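Local coordinates for oxidoreductase, NAD-binding/iron-sulfur cluster-binding protein (Nitratireductor pacificus pht-3B, PDB 6ZXU) that probably removes halogen from organohalide substrates as a reductive dehalogenase, using a bound cobalamin and two [4Fe-4S] clusters, at residues G96-D101 with F642-I647; G157-E162 with N379-K384; G185-M190 with V237-A242. All coordinates share one frame; numbering follows the deposited sequence.

Contact 1 of 3, residues G96-D101 with F642-I647; sequences GDAIPD and FDLEVI
A98 and L644 bring the two backbones to 7.4 Å, CA to CA, and the CA atoms of I99 and F642 are 8.2 Å apart; no hydrogen bond crosses between the loop 96-101 and the chain leading into strand 645-647, so the contact rests mainly on side chains. P100 lies over one face of the F642 ring in a CH-pi contact. Its CG stands 3.9 Å from the centroid of the F642 ring, 19° off the ring normal and displaced toward the CE1 and CZ rim, while CD of the same proline lies above the CE2 side. With F642 CG anti to the F642 carbonyl carbon (chi1 -62°), the ring is directed against the pyrrolidine. Two residues on, L644 splits its two methyls between two partners: CD2 meets A98 CB at 3.7 Å, and CD1 meets I99 CD1 at 3.8 Å, the isoleucine and leucine side chains crossing at about a right angle. M190 of helix 168-190 touches I99, F642 and L644, and R105 of helix 103-116 touches both P100 and F642. Replacing F642 by an alanine removes the ring and is likely to leave the pyrrolidine without its aromatic platform and a gap beside M190. Being largely apolar, the contact between the segments depends on shape and on the exclusion of water, with the proline-ring pair as its one directional element.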
ATOM      1  N   GLY A  96     -23.146  -7.758  16.679  1.00 30.36           N
ATOM      2  CA  GLY A  96     -23.860  -8.746  15.881  1.00 31.56           C
ATOM      3  C   GLY A  96     -23.617 -10.174  16.351  1.00 30.15           C
ATOM      4  O   GLY A  96     -23.099 -10.419  17.410  1.00 32.00           O
ATOM      5  N   ASP A  97     -23.997 -11.112  15.494  1.00 37.42           N
ATOM      6  CA  ASP A  97     -24.048 -12.553  15.823  1.00 41.39           C
ATOM      7  C   ASP A  97     -22.809 -13.297  15.304  1.00 36.45           C
ATOM      8  O   ASP A  97     -22.822 -14.535  15.344  1.00 33.94           O
ATOM      9  CB  ASP A  97     -25.331 -13.226  15.145  1.00 39.18           C
ATOM     10  N   ALA A  98     -21.821 -12.606  14.696  1.00 33.15           N
ATOM     11  CA  ALA A  98     -20.827 -13.316  13.858  1.00 29.40           C
ATOM     12  C   ALA A  98     -19.406 -13.235  14.326  1.00 27.83           C
ATOM     13  O   ALA A  98     -18.527 -13.726  13.620  1.00 31.23           O
ATOM     14  CB  ALA A  98     -20.927 -12.830  12.404  1.00 30.78           C
ATOM     15  N   ILE A  99     -19.159 -12.612  15.464  1.00 25.72           N
ATOM     16  CA  ILE A  99     -17.804 -12.520  15.976  1.00 24.24           C
ATOM     17  C   ILE A  99     -17.431 -13.866  16.626  1.00 29.19           C
ATOM     18  O   ILE A  99     -18.170 -14.397  17.467  1.00 31.76           O
ATOM     19  CB  ILE A  99     -17.673 -11.392  17.003  1.00 28.03           C
ATOM     20  CG1 ILE A  99     -18.317 -10.103  16.476  1.00 30.87           C
ATOM     21  CG2 ILE A  99     -16.213 -11.157  17.375  1.00 28.06           C
ATOM     22  CD1 ILE A  99     -17.772  -9.670  15.110  1.00 29.76           C
ATOM     23  N   PRO A 100     -16.282 -14.459  16.241  1.00 30.67           N
ATOM     24  CA  PRO A 100     -15.810 -15.685  16.929  1.00 26.44           C
ATOM     25  C   PRO A 100     -15.624 -15.502  18.392  1.00 26.75           C
ATOM     26  O   PRO A 100     -15.190 -14.428  18.836  1.00 23.93           O
ATOM     27  CB  PRO A 100     -14.501 -16.015  16.227  1.00 32.25           C
ATOM     28  CG  PRO A 100     -14.648 -15.349  14.875  1.00 28.52           C
ATOM     29  CD  PRO A 100     -15.407 -14.095  15.135  1.00 30.60           C
ATOM     30  N   ASP A 101     -16.060 -16.526  19.165  1.00 32.18           N
ATOM     31  CA  ASP A 101     -16.003 -16.500  20.655  1.00 33.11           C
ATOM     32  C   ASP A 101     -14.592 -16.817  21.154  1.00 30.99           C
ATOM     33  O   ASP A 101     -14.114 -16.223  22.128  1.00 34.60           O
ATOM     34  CB  ASP A 101     -17.047 -17.478  21.309  1.00 32.43           C
ATOM     35  N   PHE A 642     -11.423 -12.344   9.267  1.00 21.10           N
ATOM     36  CA  PHE A 642     -12.817 -12.789   9.431  1.00 19.83           C
ATOM     37  C   PHE A 642     -13.650 -12.404   8.217  1.00 23.88           C
ATOM     38  O   PHE A 642     -13.448 -11.340   7.639  1.00 22.47           O
ATOM     39  CB  PHE A 642     -13.446 -12.140  10.676  1.00 19.40           C
ATOM     40  CG  PHE A 642     -12.796 -12.480  11.994  1.00 20.00           C
ATOM     41  CD1 PHE A 642     -12.114 -13.650  12.190  1.00 20.65           C
ATOM     42  CD2 PHE A 642     -12.924 -11.585  13.053  1.00 22.90           C
ATOM     43  CE1 PHE A 642     -11.523 -13.946  13.376  1.00 22.22           C
ATOM     44  CE2 PHE A 642     -12.372 -11.865  14.271  1.00 23.42           C
ATOM     45  CZ  PHE A 642     -11.675 -13.047  14.431  1.00 23.38           C
ATOM     46  N   ASP A 643     -14.562 -13.267   7.829  1.00 21.11           N
ATOM     47  CA  ASP A 643     -15.533 -12.961   6.801  1.00 22.20           C
ATOM     48  C   ASP A 643     -16.762 -12.221   7.407  1.00 23.76           C
ATOM     49  O   ASP A 643     -17.699 -12.836   7.878  1.00 24.24           O
ATOM     50  CB  ASP A 643     -16.006 -14.244   6.128  1.00 25.07           C
ATOM     51  CG  ASP A 643     -14.965 -14.836   5.254  1.00 24.47           C
ATOM     52  OD1 ASP A 643     -13.987 -14.140   4.859  1.00 31.80           O
ATOM     53  OD2 ASP A 643     -15.070 -15.998   4.968  1.00 27.44           O
ATOM     54  N   LEU A 644     -16.661 -10.914   7.488  1.00 21.78           N
ATOM     55  CA  LEU A 644     -17.629 -10.020   8.064  1.00 21.50           C
ATOM     56  C   LEU A 644     -18.007  -8.961   7.057  1.00 24.97           C
ATOM     57  O   LEU A 644     -17.128  -8.381   6.424  1.00 23.14           O
ATOM     58  CB  LEU A 644     -17.097  -9.314   9.336  1.00 21.72           C
ATOM     59  CG  LEU A 644     -16.768 -10.228  10.515  1.00 22.70           C
ATOM     60  CD1 LEU A 644     -16.114  -9.473  11.668  1.00 23.34           C
ATOM     61  CD2 LEU A 644     -18.026 -10.959  10.972  1.00 24.84           C
ATOM     62  N   GLU A 645     -19.311  -8.713   6.936  1.00 22.76           N
ATOM     63  CA  GLU A 645     -19.873  -7.679   6.098  1.00 23.22           C
ATOM     64  C   GLU A 645     -20.723  -6.832   6.991  1.00 24.82           C
ATOM     65  O   GLU A 645     -21.612  -7.324   7.648  1.00 22.43           O
ATOM     66  CB  GLU A 645     -20.706  -8.320   4.954  1.00 24.27           C
ATOM     67  CG  GLU A 645     -21.459  -7.320   4.136  1.00 25.54           C
ATOM     68  CD  GLU A 645     -22.278  -7.930   3.005  1.00 27.34           C
ATOM     69  OE1 GLU A 645     -22.532  -9.169   2.961  1.00 28.90           O
ATOM     70  OE2 GLU A 645     -22.673  -7.142   2.110  1.00 31.99           O
ATOM     71  N   VAL A 646     -20.444  -5.539   7.005  1.00 22.98           N
ATOM     72  CA  VAL A 646     -21.287  -4.583   7.709  1.00 25.75           C
ATOM     73  C   VAL A 646     -22.481  -4.185   6.785  1.00 26.51           C
ATOM     74  O   VAL A 646     -22.308  -3.730   5.636  1.00 24.65           O
ATOM     75  CB  VAL A 646     -20.512  -3.349   8.078  1.00 24.30           C
ATOM     76  CG1 VAL A 646     -21.403  -2.299   8.658  1.00 30.62           C
ATOM     77  CG2 VAL A 646     -19.398  -3.714   9.038  1.00 23.10           C
ATOM     78  N   ILE A 647     -23.673  -4.436   7.302  1.00 26.85           N
ATOM     79  CA  ILE A 647     -24.924  -4.043   6.691  1.00 31.10           C
ATOM     80  C   ILE A 647     -25.736  -3.264   7.718  1.00 30.14           C
ATOM     81  O   ILE A 647     -25.947  -3.731   8.804  1.00 31.25           O
ATOM     82  CB  ILE A 647     -25.744  -5.253   6.294  1.00 30.61           C
ATOM     83  CG1 ILE A 647     -25.144  -5.893   5.069  1.00 32.39           C
ATOM     84  CG2 ILE A 647     -27.170  -4.797   5.963  1.00 37.28           C
ATOM     85  CD1 ILE A 647     -25.572  -7.321   4.770  1.00 36.08           C
TER

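Contact 2 of 3, residues G157-E162 with N379-K384; sequences GEAGAE and NAEAIK
The type II beta turn E158-A161, which leads into the short helix 161-164, packs against one side of helix 376-390. A159 puts its methyl onto the helix: CB lies 4.0 Å from A382 CB and 3.8 Å from A382 N, with E381 CB also touching it. One residue on, the backbone of G160 comes down on A382, with G160 N 3.6 Å from A382 CB and G160 CA 4.3 Å from A382 CA. Such closeness depends on small residues: a CB on G160 would sit about 3.1 Å from A382 CB, and the positive phi of G160 (82°) by itself favours glycine. This is the third position of the turn, where type II geometry commonly takes glycine, and it is also the N-cap of helix 161-164. The turn is closed by A161 N bonding to E158 O at 3.2 Å. No direct hydrogen bond joins the segments, but two waters bridge them. The E381 chain runs extended beyond CG, bringing OE2 alongside the turn, where it accepts at 2.7 Å from water 2, which in turn accepts from A159 N at 2.9 Å. Water 1 donates to A159 O and, weakly, to E381 O. W163 of helix 161-164 touches A382 and I383, while G157 O takes a hydrogen bond from R378 NH2.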
ATOM      1  N   GLY A 157      26.353  13.519   6.079  1.00 35.14           N
ATOM      2  CA  GLY A 157      26.784  14.021   4.794  1.00 36.19           C
ATOM      3  C   GLY A 157      25.960  13.548   3.612  1.00 39.51           C
ATOM      4  O   GLY A 157      26.161  14.054   2.519  1.00 35.12           O
ATOM      5  N   GLU A 158      25.013  12.601   3.811  1.00 33.31           N
ATOM      6  CA  GLU A 158      24.115  12.220   2.737  1.00 31.50           C
ATOM      7  C   GLU A 158      23.022  13.255   2.599  1.00 27.69           C
ATOM      8  O   GLU A 158      22.643  13.927   3.544  1.00 27.48           O
ATOM      9  CB  GLU A 158      23.514  10.820   2.965  1.00 29.50           C
ATOM     10  CG  GLU A 158      24.502   9.688   3.029  1.00 40.25           C
ATOM     11  CD  GLU A 158      23.833   8.298   2.792  1.00 47.13           C
ATOM     12  OE1 GLU A 158      22.869   7.918   3.561  1.00 42.98           O
ATOM     13  OE2 GLU A 158      24.333   7.557   1.872  1.00 47.60           O
ATOM     14  N   ALA A 159      22.493  13.349   1.394  1.00 30.18           N
ATOM     15  CA  ALA A 159      21.424  14.287   1.130  1.00 26.87           C
ATOM     16  C   ALA A 159      20.208  13.948   2.037  1.00 29.29           C
ATOM     17  O   ALA A 159      19.827  12.768   2.221  1.00 23.94           O
ATOM     18  CB  ALA A 159      21.048  14.255  -0.338  1.00 27.70           C
ATOM     19  N   GLY A 160      19.658  14.994   2.648  1.00 28.93           N
ATOM     20  CA  GLY A 160      18.511  14.862   3.544  1.00 28.87           C
ATOM     21  C   GLY A 160      18.774  14.439   4.974  1.00 27.05           C
ATOM     22  O   GLY A 160      17.802  14.339   5.770  1.00 26.85           O
ATOM     23  N   ALA A 161      20.033  14.259   5.356  1.00 25.66           N
ATOM     24  CA  ALA A 161      20.316  13.912   6.735  1.00 26.37           C
ATOM     25  C   ALA A 161      19.721  14.949   7.747  1.00 27.34           C
ATOM     26  O   ALA A 161      19.103  14.563   8.772  1.00 27.22           O
ATOM     27  CB  ALA A 161      21.793  13.672   6.918  1.00 29.18           C
ATOM     28  N   GLU A 162      19.865  16.243   7.447  1.00 23.64           N
ATOM     29  CA  GLU A 162      19.299  17.331   8.257  1.00 28.24           C
ATOM     30  C   GLU A 162      17.779  17.303   8.307  1.00 28.12           C
ATOM     31  O   GLU A 162      17.164  17.761   9.296  1.00 26.28           O
ATOM     32  CB  GLU A 162      19.760  18.734   7.679  1.00 30.93           C
ATOM     33  N   ASN A 379      18.835  16.859  -4.263  1.00 22.98           N
ATOM     34  CA  ASN A 379      17.450  17.033  -3.878  1.00 20.74           C
ATOM     35  C   ASN A 379      16.671  15.715  -4.199  1.00 21.14           C
ATOM     36  O   ASN A 379      15.879  15.306  -3.382  1.00 19.91           O
ATOM     37  CB  ASN A 379      16.782  18.194  -4.562  1.00 20.60           C
ATOM     38  CG  ASN A 379      17.361  19.548  -4.151  1.00 27.08           C
ATOM     39  OD1 ASN A 379      18.205  19.636  -3.219  1.00 23.56           O
ATOM     40  ND2 ASN A 379      16.883  20.591  -4.812  1.00 22.09           N
ATOM     41  N   ALA A 380      16.973  15.092  -5.327  1.00 18.42           N
ATOM     42  CA  ALA A 380      16.372  13.821  -5.654  1.00 21.61           C
ATOM     43  C   ALA A 380      16.721  12.735  -4.677  1.00 19.15           C
ATOM     44  O   ALA A 380      15.833  12.069  -4.171  1.00 16.90           O
ATOM     45  CB  ALA A 380      16.687  13.427  -7.048  1.00 22.41           C
ATOM     46  N   GLU A 381      17.964  12.644  -4.289  1.00 17.67           N
ATOM     47  CA  GLU A 381      18.391  11.659  -3.329  1.00 20.91           C
ATOM     48  C   GLU A 381      17.800  11.914  -1.944  1.00 19.60           C
ATOM     49  O   GLU A 381      17.495  10.963  -1.250  1.00 17.04           O
ATOM     50  CB  GLU A 381      19.936  11.655  -3.190  1.00 23.63           C
ATOM     51  CG  GLU A 381      20.712  11.262  -4.413  1.00 28.03           C
ATOM     52  CD  GLU A 381      22.264  11.316  -4.166  1.00 32.67           C
ATOM     53  OE1 GLU A 381      22.941  10.617  -4.946  1.00 33.00           O
ATOM     54  OE2 GLU A 381      22.770  12.005  -3.177  1.00 31.68           O
ATOM     55  N   ALA A 382      17.658  13.173  -1.542  1.00 18.10           N
ATOM     56  CA  ALA A 382      17.048  13.528  -0.269  1.00 18.16           C
ATOM     57  C   ALA A 382      15.573  13.112  -0.219  1.00 16.63           C
ATOM     58  O   ALA A 382      15.150  12.535   0.713  1.00 17.11           O
ATOM     59  CB  ALA A 382      17.184  15.028   0.049  1.00 18.75           C
ATOM     60  N   ILE A 383      14.844  13.388  -1.275  1.00 17.59           N
ATOM     61  CA  ILE A 383      13.452  13.047  -1.408  1.00 18.41           C
ATOM     62  C   ILE A 383      13.273  11.518  -1.410  1.00 17.75           C
ATOM     63  O   ILE A 383      12.405  11.010  -0.729  1.00 18.06           O
ATOM     64  CB  ILE A 383      12.887  13.703  -2.694  1.00 17.55           C
ATOM     65  CG1 ILE A 383      12.643  15.207  -2.493  1.00 18.91           C
ATOM     66  CG2 ILE A 383      11.572  13.056  -3.117  1.00 18.82           C
ATOM     67  CD1 ILE A 383      11.573  15.550  -1.491  1.00 21.45           C
ATOM     68  N   LYS A 384      14.101  10.802  -2.123  1.00 16.65           N
ATOM     69  CA  LYS A 384      14.084   9.367  -2.066  1.00 18.24           C
ATOM     70  C   LYS A 384      14.371   8.799  -0.673  1.00 16.98           C
ATOM     71  O   LYS A 384      13.601   8.007  -0.167  1.00 18.61           O
ATOM     72  CB  LYS A 384      14.978   8.744  -3.107  1.00 17.55           C
ATOM     73  CG  LYS A 384      14.569   9.077  -4.508  1.00 19.46           C
ATOM     74  CD  LYS A 384      15.484   8.419  -5.521  1.00 19.00           C
ATOM     75  CE  LYS A 384      15.040   8.740  -6.918  1.00 21.59           C
ATOM     76  NZ  LYS A 384      15.896   8.024  -7.869  1.00 27.70           N
TER
HETATM   77  O   HOH W   1      20.368  10.549   0.644  1.00 23.24           O
HETATM   78  O   HOH W   2      22.867  11.229  -0.582  1.00 26.19           O

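Contact 3 of 3, residues G185-M190 with V237-A242; sequences GYVRWM and VTTGYA
V187 of helix 168-190 and M190 near its C-terminal end pack against the end of strand 232-239 and the turn after it, a helix-on-sheet contact at one side of a four-stranded antiparallel sheet. The strand exit is shaped by an ST turn: T239 OG1 accepts from Y241 N at 3.0 Å with an N-H...O angle of 163°, and the same oxygen is hydrogen-bonded to P193 O. The valine meets this hydroxyl with the branch that stands anti to the backbone N (chi1 172°): V187 CG1 is 3.7 Å from T239 OG1, and the same methyl also approaches Y241 CB at 4.0 Å, so one branch of the valine abuts both the threonine hydroxyl and the root of the tyrosine. Y241 carries its ring toward M190, the two side chains crossing obliquely. The methionine chain is straight through chi2 and then bends at chi3 (-56°), which brings its terminal methyl to the phenolic end: M190 CE is 3.7 Å from Y241 CZ. The sulfur completes a Met-aromatic contact, SD lying 5.4 Å from the centroid of the Y241 ring in an oblique approach. M190 CE also lies above one face of the Y186 ring, toward its rim, and the Y186 hydroxyl is held by N109 of helix 103-116. The ring of F192 meets that of Y241 as well. At the far end of the Y241 ring, the closest approach of the methionine is M190 CE to Y241 OH, at 3.6 Å.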
ATOM      1  N   GLY A 185     -10.437   1.142  16.036  1.00 19.21           N
ATOM      2  CA  GLY A 185     -11.658   1.297  15.277  1.00 17.59           C
ATOM      3  C   GLY A 185     -12.210   0.049  14.713  1.00 18.91           C
ATOM      4  O   GLY A 185     -13.418  -0.123  14.639  1.00 19.58           O
ATOM      5  N   TYR A 186     -11.332  -0.857  14.298  1.00 19.44           N
ATOM      6  CA  TYR A 186     -11.743  -2.201  13.830  1.00 18.49           C
ATOM      7  C   TYR A 186     -12.487  -2.980  14.920  1.00 19.61           C
ATOM      8  O   TYR A 186     -13.549  -3.564  14.659  1.00 18.57           O
ATOM      9  CB  TYR A 186     -10.479  -3.020  13.428  1.00 20.11           C
ATOM     10  CG  TYR A 186     -10.641  -4.479  13.263  1.00 18.21           C
ATOM     11  CD1 TYR A 186     -11.568  -4.993  12.381  1.00 17.67           C
ATOM     12  CD2 TYR A 186      -9.832  -5.370  13.944  1.00 19.85           C
ATOM     13  CE1 TYR A 186     -11.705  -6.351  12.189  1.00 20.39           C
ATOM     14  CE2 TYR A 186      -9.922  -6.767  13.748  1.00 19.05           C
ATOM     15  CZ  TYR A 186     -10.838  -7.261  12.872  1.00 20.33           C
ATOM     16  OH  TYR A 186     -10.971  -8.623  12.706  1.00 20.23           O
ATOM     17  N   VAL A 187     -11.947  -2.974  16.158  1.00 18.99           N
ATOM     18  CA  VAL A 187     -12.619  -3.709  17.279  1.00 19.44           C
ATOM     19  C   VAL A 187     -13.967  -3.009  17.632  1.00 19.98           C
ATOM     20  O   VAL A 187     -14.964  -3.681  17.864  1.00 20.69           O
ATOM     21  CB  VAL A 187     -11.689  -3.793  18.491  1.00 21.52           C
ATOM     22  CG1 VAL A 187     -12.376  -4.359  19.721  1.00 22.05           C
ATOM     23  CG2 VAL A 187     -10.464  -4.640  18.170  1.00 21.17           C
ATOM     24  N   ARG A 188     -13.990  -1.685  17.606  1.00 18.90           N
ATOM     25  CA  ARG A 188     -15.231  -0.905  17.820  1.00 21.32           C
ATOM     26  C   ARG A 188     -16.305  -1.223  16.793  1.00 21.46           C
ATOM     27  O   ARG A 188     -17.476  -1.359  17.118  1.00 23.29           O
ATOM     28  CB  ARG A 188     -14.950   0.566  17.870  1.00 20.31           C
ATOM     29  CG  ARG A 188     -14.261   1.022  19.136  1.00 22.05           C
ATOM     30  CD  ARG A 188     -14.257   2.527  19.266  1.00 22.55           C
ATOM     31  NE  ARG A 188     -13.542   3.225  18.153  1.00 25.06           N
ATOM     32  CZ  ARG A 188     -12.283   3.590  18.150  1.00 20.40           C
ATOM     33  NH1 ARG A 188     -11.423   3.280  19.158  1.00 22.51           N
ATOM     34  NH2 ARG A 188     -11.791   4.218  17.088  1.00 24.84           N
ATOM     35  N   TRP A 189     -15.916  -1.446  15.548  1.00 22.38           N
ATOM     36  CA  TRP A 189     -16.876  -1.853  14.523  1.00 21.95           C
ATOM     37  C   TRP A 189     -17.376  -3.272  14.628  1.00 21.53           C
ATOM     38  O   TRP A 189     -18.440  -3.617  14.096  1.00 25.13           O
ATOM     39  CB  TRP A 189     -16.290  -1.624  13.132  1.00 25.19           C
ATOM     40  CG  TRP A 189     -16.509  -0.233  12.625  1.00 23.94           C
ATOM     41  CD1 TRP A 189     -15.619   0.831  12.610  1.00 22.54           C
ATOM     42  CD2 TRP A 189     -17.737   0.261  12.105  1.00 26.06           C
ATOM     43  NE1 TRP A 189     -16.226   1.939  12.067  1.00 25.02           N
ATOM     44  CE2 TRP A 189     -17.520   1.626  11.734  1.00 25.01           C
ATOM     45  CE3 TRP A 189     -19.012  -0.323  11.887  1.00 26.59           C
ATOM     46  CZ2 TRP A 189     -18.537   2.432  11.194  1.00 27.16           C
ATOM     47  CZ3 TRP A 189     -20.048   0.498  11.323  1.00 28.37           C
ATOM     48  CH2 TRP A 189     -19.784   1.852  10.987  1.00 25.46           C
ATOM     49  N   MET A 190     -16.617  -4.139  15.302  1.00 24.80           N
ATOM     50  CA  MET A 190     -17.039  -5.502  15.610  1.00 24.17           C
ATOM     51  C   MET A 190     -17.978  -5.543  16.847  1.00 26.44           C
ATOM     52  O   MET A 190     -18.613  -6.564  17.104  1.00 21.26           O
ATOM     53  CB  MET A 190     -15.810  -6.368  15.869  1.00 24.81           C
ATOM     54  CG  MET A 190     -15.163  -6.836  14.581  1.00 25.37           C
ATOM     55  SD  MET A 190     -13.944  -8.173  14.866  1.00 24.98           S
ATOM     56  CE  MET A 190     -12.794  -7.443  16.050  1.00 21.69           C
ATOM     57  N   VAL A 237      -3.721  -1.076  22.080  1.00 19.44           N
ATOM     58  CA  VAL A 237      -5.167  -1.020  22.049  1.00 22.02           C
ATOM     59  C   VAL A 237      -5.686  -1.772  23.301  1.00 23.48           C
ATOM     60  O   VAL A 237      -5.432  -2.972  23.475  1.00 23.31           O
ATOM     61  CB  VAL A 237      -5.729  -1.677  20.790  1.00 20.96           C
ATOM     62  CG1 VAL A 237      -7.235  -1.675  20.815  1.00 20.50           C
ATOM     63  CG2 VAL A 237      -5.209  -0.949  19.525  1.00 25.40           C
ATOM     64  N   THR A 238      -6.436  -1.071  24.172  1.00 23.37           N
ATOM     65  CA  THR A 238      -7.046  -1.687  25.322  1.00 21.29           C
ATOM     66  C   THR A 238      -8.492  -1.957  24.965  1.00 23.37           C
ATOM     67  O   THR A 238      -9.143  -1.179  24.242  1.00 24.37           O
ATOM     68  CB  THR A 238      -6.987  -0.815  26.587  1.00 24.75           C
ATOM     69  OG1 THR A 238      -7.635   0.448  26.321  1.00 22.89           O
ATOM     70  CG2 THR A 238      -5.564  -0.595  27.005  1.00 24.11           C
ATOM     71  N   THR A 239      -9.026  -3.047  25.461  1.00 23.44           N
ATOM     72  CA  THR A 239     -10.390  -3.428  25.140  1.00 23.29           C
ATOM     73  C   THR A 239     -10.921  -4.463  26.149  1.00 24.47           C
ATOM     74  O   THR A 239     -10.154  -5.071  26.903  1.00 22.88           O
ATOM     75  CB  THR A 239     -10.451  -4.001  23.692  1.00 23.74           C
ATOM     76  OG1 THR A 239     -11.792  -4.345  23.336  1.00 25.21           O
ATOM     77  CG2 THR A 239      -9.613  -5.255  23.547  1.00 26.20           C
ATOM     78  N   GLY A 240     -12.234  -4.634  26.151  1.00 25.59           N
ATOM     79  CA  GLY A 240     -12.908  -5.704  26.864  1.00 29.57           C
ATOM     80  C   GLY A 240     -13.189  -6.893  25.962  1.00 31.82           C
ATOM     81  O   GLY A 240     -13.662  -7.925  26.436  1.00 32.33           O
ATOM     82  N   TYR A 241     -12.874  -6.780  24.663  1.00 31.08           N
ATOM     83  CA  TYR A 241     -12.816  -7.942  23.707  1.00 26.43           C
ATOM     84  C   TYR A 241     -11.727  -8.901  24.271  1.00 27.41           C
ATOM     85  O   TYR A 241     -10.520  -8.611  24.234  1.00 28.88           O
ATOM     86  CB  TYR A 241     -12.397  -7.412  22.308  1.00 26.31           C
ATOM     87  CG  TYR A 241     -12.320  -8.358  21.108  1.00 22.51           C
ATOM     88  CD1 TYR A 241     -13.401  -9.028  20.684  1.00 20.41           C
ATOM     89  CD2 TYR A 241     -11.174  -8.404  20.352  1.00 22.87           C
ATOM     90  CE1 TYR A 241     -13.383  -9.779  19.532  1.00 21.09           C
ATOM     91  CE2 TYR A 241     -11.082  -9.173  19.189  1.00 20.97           C
ATOM     92  CZ  TYR A 241     -12.180  -9.838  18.746  1.00 22.34           C
ATOM     93  OH  TYR A 241     -12.116 -10.604  17.573  1.00 21.61           O
ATOM     94  N   ALA A 242     -12.159 -10.043  24.777  1.00 28.50           N
ATOM     95  CA  ALA A 242     -11.241 -10.969  25.454  1.00 26.37           C
ATOM     96  C   ALA A 242     -10.367 -11.665  24.456  1.00 23.39           C
ATOM     97  O   ALA A 242     -10.832 -12.160  23.418  1.00 23.51           O
ATOM     98  CB  ALA A 242     -12.008 -12.001  26.237  1.00 29.26           C
TER

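In the fold
Contacts 1 and 3 are neighbours, their centres about 13 Å apart on the same side of the chain's centre, and they touch: the F642 ring meets the hydroxyls of Y241 and Y186, while I99 packs on Y241. Together they bring the late segment 642-647 to the C-terminal end of helix 168-190. Contact 2 lies on the opposite side, about 47 Å from contact 1 and 40 Å from contact 3 between centres. Along the chain the contacts nest: contact 3 within the loop closed by contact 2, and that within contact 1. All lie away from the cobalamin and iron-sulfur sites; contacts 1 and 2 join segments 541 and 217 residues apart, contact 3 segments 47 apart.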